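Local coordinates for protein N-acetylglucosaminidase (Paenibacillus barengoltzii, PDB 6INX) that probably hydrolyses glycosidic bonds at N-acetylglucosamine residues of glycans, as a member of glycoside hydrolase family 18, at residues A128-T131 and L132-T136; D214-V217 and N218-R222. All blocks are in the same frame, centred on the assembly; numbering follows the deposited sequence.

Overall arrangement
Both contacts are one-turn contacts within single helices of the same family 18 domain, and they come in series: contact 1 on helix 126-148, contact 2 on helix 213-222. Their centres lie 22 Å apart and their nearest atoms about 8 Å, without touching. What they share is the barrel sheet. In the order of its strands, 105-109, 153-159, 179-183 and 230-235 are parallel neighbours; helix 126-148 lies in the chain between the first two, helix 213-222 between the last two. The side chains of contact 1 reach strand 105-109, those of contact 2 strands 179-183 and 230-235. The two helices therefore cover separate parts of the outer wall of a TIM barrel.

Contact 1. Residues A128-T131 and L132-T136; sequences ANFT and LLLRT
F130 and L134 meet by an i to i+4 CH-pi contact on the buried side of helix 126-148, which covers part of the barrel wall. The CD1 methyl of L134 lies over one face of the F130 ring, 3.8 Å from its centroid and 18° off the ring normal. It is displaced toward the rim, where CD1 comes to 3.6 Å from CZ of F130. With CG anti to the backbone N in F130 (chi1 -176°) and beside it in L134 (chi1 -67°), the two side chains converge, and a backbone bond from L134 N to F130 O (3.0 Å) fixes the turn beneath them. The ring also meets W110, the two planes nearly perpendicular, while L108 of strand 105-109 touches F130, L133 and L134. T131 turns its CG2 methyl to the edge of the R135 guanidinium, 4.4 Å from NH2, and its OG1 is hydrogen-bonded to E169. Further along, L132 O is gripped twice: T136 OG1 donates to it at 2.8 Å and T136 N at 3.0 Å, from opposite faces of the carbonyl plane; the hydroxyl bond holds the side chain's rotation. Such helix-on-strand packing is characteristic of the TIM barrel; strand 105-109 carries the first three residues of a D-L-D-W-E sequence that matches the family 18 DxDxE signature, and W110 is its tryptophan.

Contact 2. Residues D214-V217 and N218-R222; sequences DASV and NLFVR
N218 holds CG beside its own backbone N (chi1 -75°), whereas D214, one turn earlier, holds CG anti to its N (chi1 178°); the amide and the carboxylate are thereby brought to the same flank of helix 213-222. The amide folds back on the preceding turn, with CG of N218 3.3 Å from D214 O. N218 ND2 approaches that oxygen at too poor an angle to bond; N218 N bonds it instead, at 3.0 Å. Between the side chains, ND2 of N218 stays 3.8 Å from OD1 of D214, planes 68° apart, too loose for a hydrogen bond; OD1 is hydrogen-bonded to Y312. An alanine in place of N218 has no amide to lie against the D214 carbonyl, and the space beside that carbonyl and the D214 carboxylate would probably open to solvent. On the inner side, S216 O accepts from F220 N (3.0 Å); the F220 ring edge, in whose plane this oxygen lies 3.2 Å from CD2, is an added neighbour and not a donor. S216 OG is hydrogen-bonded to the A160 carbonyl. V217 CG1 and V221 CG2 touch at 4.1 Å, and I232 and I230 of strand 230-235 take V217 and V221 respectively. L182 of strand 179-183 meets S216, V217 and F220. A helix that follows strand 179-183, precedes its parallel neighbour 230-235 and packs on both is the connection of a right-handed beta-alpha-beta crossover, the repeating unit of the TIM barrel.

Contact 1. Residues A128-T131 and L132-T136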
loop_
_atom_site.group_PDB
_atom_site.type_symbol
_atom_site.label_atom_id
_atom_site.label_comp_id
_atom_site.label_asym_id
_atom_site.label_seq_id
_atom_site.Cartn_x
_atom_site.Cartn_y
_atom_site.Cartn_z
ATOM N N ALA A 128 0.834 21.781 6.428
ATOM C CA ALA A 128 0.957 22.841 7.422
ATOM C C ALA A 128 -0.396 23.471 7.736
ATOM O O ALA A 128 -0.674 23.801 8.895
ATOM C CB ALA A 128 1.947 23.900 6.925
ATOM N N ASN A 129 -1.267 23.602 6.727
ATOM C CA ASN A 129 -2.514 24.343 6.920
ATOM C C ASN A 129 -3.495 23.596 7.822
ATOM O O ASN A 129 -4.305 24.231 8.505
ATOM C CB ASN A 129 -3.164 24.656 5.565
ATOM C CG ASN A 129 -2.390 25.681 4.777
ATOM O OD1 ASN A 129 -1.526 26.363 5.319
ATOM N ND2 ASN A 129 -2.676 25.784 3.498
ATOM N N PHE A 130 -3.444 22.257 7.833
ATOM C CA PHE A 130 -4.305 21.475 8.723
ATOM C C PHE A 130 -4.005 21.786 10.185
ATOM O O PHE A 130 -4.924 21.948 10.998
ATOM C CB PHE A 130 -4.089 19.987 8.410
ATOM C CG PHE A 130 -4.968 19.018 9.174
ATOM C CD1 PHE A 130 -6.356 19.140 9.188
ATOM C CD2 PHE A 130 -4.390 17.916 9.807
ATOM C CE1 PHE A 130 -7.146 18.206 9.839
ATOM C CE2 PHE A 130 -5.172 16.980 10.462
ATOM C CZ PHE A 130 -6.553 17.121 10.481
ATOM N N THR A 131 -2.720 21.894 10.531
ATOM C CA THR A 131 -2.347 22.254 11.893
ATOM C C THR A 131 -2.877 23.635 12.244
ATOM O O THR A 131 -3.422 23.841 13.333
ATOM C CB THR A 131 -0.830 22.244 12.022
ATOM O OG1 THR A 131 -0.337 20.962 11.616
ATOM C CG2 THR A 131 -0.429 22.512 13.474
ATOM N N LEU A 132 -2.694 24.601 11.337
ATOM C CA LEU A 132 -3.192 25.954 11.583
ATOM C C LEU A 132 -4.709 25.975 11.718
ATOM O O LEU A 132 -5.257 26.703 12.556
ATOM C CB LEU A 132 -2.767 26.889 10.451
ATOM C CG LEU A 132 -1.269 27.013 10.192
ATOM C CD1 LEU A 132 -1.012 27.882 8.969
ATOM C CD2 LEU A 132 -0.555 27.553 11.427
ATOM N N LEU A 133 -5.407 25.207 10.879
ATOM C CA LEU A 133 -6.863 25.148 10.967
ATOM C C LEU A 133 -7.318 24.643 12.335
ATOM O O LEU A 133 -8.207 25.233 12.966
ATOM C CB LEU A 133 -7.407 24.259 9.843
ATOM C CG LEU A 133 -8.904 23.921 9.909
ATOM C CD1 LEU A 133 -9.737 25.185 9.715
ATOM C CD2 LEU A 133 -9.318 22.828 8.904
ATOM N N LEU A 134 -6.750 23.517 12.788
ATOM C CA LEU A 134 -7.166 22.947 14.065
ATOM C C LEU A 134 -6.796 23.855 15.228
ATOM O O LEU A 134 -7.549 23.956 16.200
ATOM C CB LEU A 134 -6.548 21.557 14.243
ATOM C CG LEU A 134 -7.077 20.503 13.271
ATOM C CD1 LEU A 134 -6.254 19.224 13.366
ATOM C CD2 LEU A 134 -8.532 20.220 13.562
ATOM N N ARG A 135 -5.630 24.500 15.160
ATOM C CA ARG A 135 -5.254 25.447 16.206
ATOM C C ARG A 135 -6.279 26.570 16.302
ATOM O O ARG A 135 -6.733 26.927 17.394
ATOM C CB ARG A 135 -3.867 26.020 15.912
ATOM C CG ARG A 135 -3.402 27.028 16.965
ATOM C CD ARG A 135 -2.085 27.710 16.610
ATOM N NE ARG A 135 -1.082 26.776 16.121
ATOM C CZ ARG A 135 0.199 27.083 15.952
ATOM N NH1 ARG A 135 0.629 28.305 16.242
ATOM N NH2 ARG A 135 1.048 26.172 15.495
ATOM N N THR A 136 -6.682 27.118 15.150
ATOM C CA THR A 136 -7.623 28.233 15.144
ATOM C C THR A 136 -8.997 27.797 15.639
ATOM O O THR A 136 -9.668 28.526 16.379
ATOM C CB THR A 136 -7.728 28.774 13.715
ATOM O OG1 THR A 136 -6.428 29.180 13.276
ATOM C CG2 THR A 136 -8.670 29.961 13.643
#

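Contact 2. Residues D214-V217 and N218-R222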
loop_
_atom_site.group_PDB
_atom_site.type_symbol
_atom_site.label_atom_id
_atom_site.label_comp_id
_atom_site.label_asym_id
_atom_site.label_seq_id
_atom_site.Cartn_x
_atom_site.Cartn_y
_atom_site.Cartn_z
ATOM N N ASP A 214 -3.018 -2.535 14.692
ATOM C CA ASP A 214 -1.759 -2.521 15.423
ATOM C C ASP A 214 -0.709 -1.694 14.682
ATOM O O ASP A 214 -0.019 -0.862 15.283
ATOM C CB ASP A 214 -1.321 -3.979 15.624
ATOM C CG ASP A 214 0.005 -4.123 16.337
ATOM O OD1 ASP A 214 0.194 -3.556 17.435
ATOM O OD2 ASP A 214 0.855 -4.865 15.788
ATOM N N ALA A 215 -0.582 -1.894 13.367
ATOM C CA ALA A 215 0.411 -1.123 12.621
ATOM C C ALA A 215 0.057 0.360 12.586
ATOM O O ALA A 215 0.950 1.216 12.636
ATOM C CB ALA A 215 0.570 -1.669 11.201
ATOM N N SER A 216 -1.237 0.681 12.518
ATOM C CA SER A 216 -1.674 2.076 12.489
ATOM C C SER A 216 -1.381 2.769 13.814
ATOM O O SER A 216 -0.828 3.873 13.832
ATOM C CB SER A 216 -3.165 2.144 12.126
ATOM O OG SER A 216 -3.619 3.489 12.100
ATOM N N VAL A 217 -1.750 2.130 14.930
ATOM C CA VAL A 217 -1.439 2.673 16.249
ATOM C C VAL A 217 0.057 2.937 16.374
ATOM O O VAL A 217 0.486 4.016 16.790
ATOM C CB VAL A 217 -1.956 1.725 17.345
ATOM C CG1 VAL A 217 -1.453 2.178 18.720
ATOM C CG2 VAL A 217 -3.487 1.640 17.309
ATOM N N ASN A 218 0.872 1.962 15.974
ATOM C CA ASN A 218 2.315 2.149 16.030
ATOM C C ASN A 218 2.768 3.348 15.194
ATOM O O ASN A 218 3.620 4.127 15.636
ATOM C CB ASN A 218 3.006 0.854 15.609
ATOM C CG ASN A 218 2.944 -0.209 16.690
ATOM O OD1 ASN A 218 2.651 0.088 17.850
ATOM N ND2 ASN A 218 3.212 -1.455 16.316
ATOM N N LEU A 219 2.207 3.524 13.989
ATOM C CA LEU A 219 2.561 4.683 13.166
ATOM C C LEU A 219 2.241 5.992 13.878
ATOM O O LEU A 219 3.053 6.926 13.892
ATOM C CB LEU A 219 1.795 4.637 11.843
ATOM C CG LEU A 219 2.204 3.640 10.769
ATOM C CD1 LEU A 219 1.269 3.775 9.568
ATOM C CD2 LEU A 219 3.648 3.864 10.360
ATOM N N PHE A 220 1.047 6.086 14.461
ATOM C CA PHE A 220 0.637 7.336 15.088
ATOM C C PHE A 220 1.394 7.592 16.388
ATOM O O PHE A 220 1.707 8.743 16.702
ATOM C CB PHE A 220 -0.881 7.345 15.288
ATOM C CG PHE A 220 -1.635 7.738 14.043
ATOM C CD1 PHE A 220 -2.067 9.043 13.879
ATOM C CD2 PHE A 220 -1.864 6.828 13.022
ATOM C CE1 PHE A 220 -2.737 9.429 12.715
ATOM C CE2 PHE A 220 -2.538 7.208 11.859
ATOM C CZ PHE A 220 -2.976 8.510 11.712
ATOM N N VAL A 221 1.684 6.543 17.161
ATOM C CA VAL A 221 2.510 6.722 18.356
ATOM C C VAL A 221 3.887 7.245 17.974
ATOM O O VAL A 221 4.400 8.198 18.573
ATOM C CB VAL A 221 2.604 5.404 19.142
ATOM C CG1 VAL A 221 3.649 5.525 20.250
ATOM C CG2 VAL A 221 1.258 5.042 19.721
ATOM N N ARG A 222 4.504 6.630 16.959
ATOM C CA ARG A 222 5.824 7.066 16.519
ATOM C C ARG A 222 5.793 8.469 15.937
ATOM O O ARG A 222 6.799 9.183 15.996
ATOM C CB ARG A 222 6.408 6.066 15.524
ATOM C CG ARG A 222 6.981 4.872 16.241
ATOM C CD ARG A 222 7.243 3.675 15.357
ATOM N NE ARG A 222 7.148 2.464 16.170
ATOM C CZ ARG A 222 6.456 1.385 15.828
ATOM N NH1 ARG A 222 5.826 1.343 14.660
ATOM N NH2 ARG A 222 6.416 0.336 16.641
#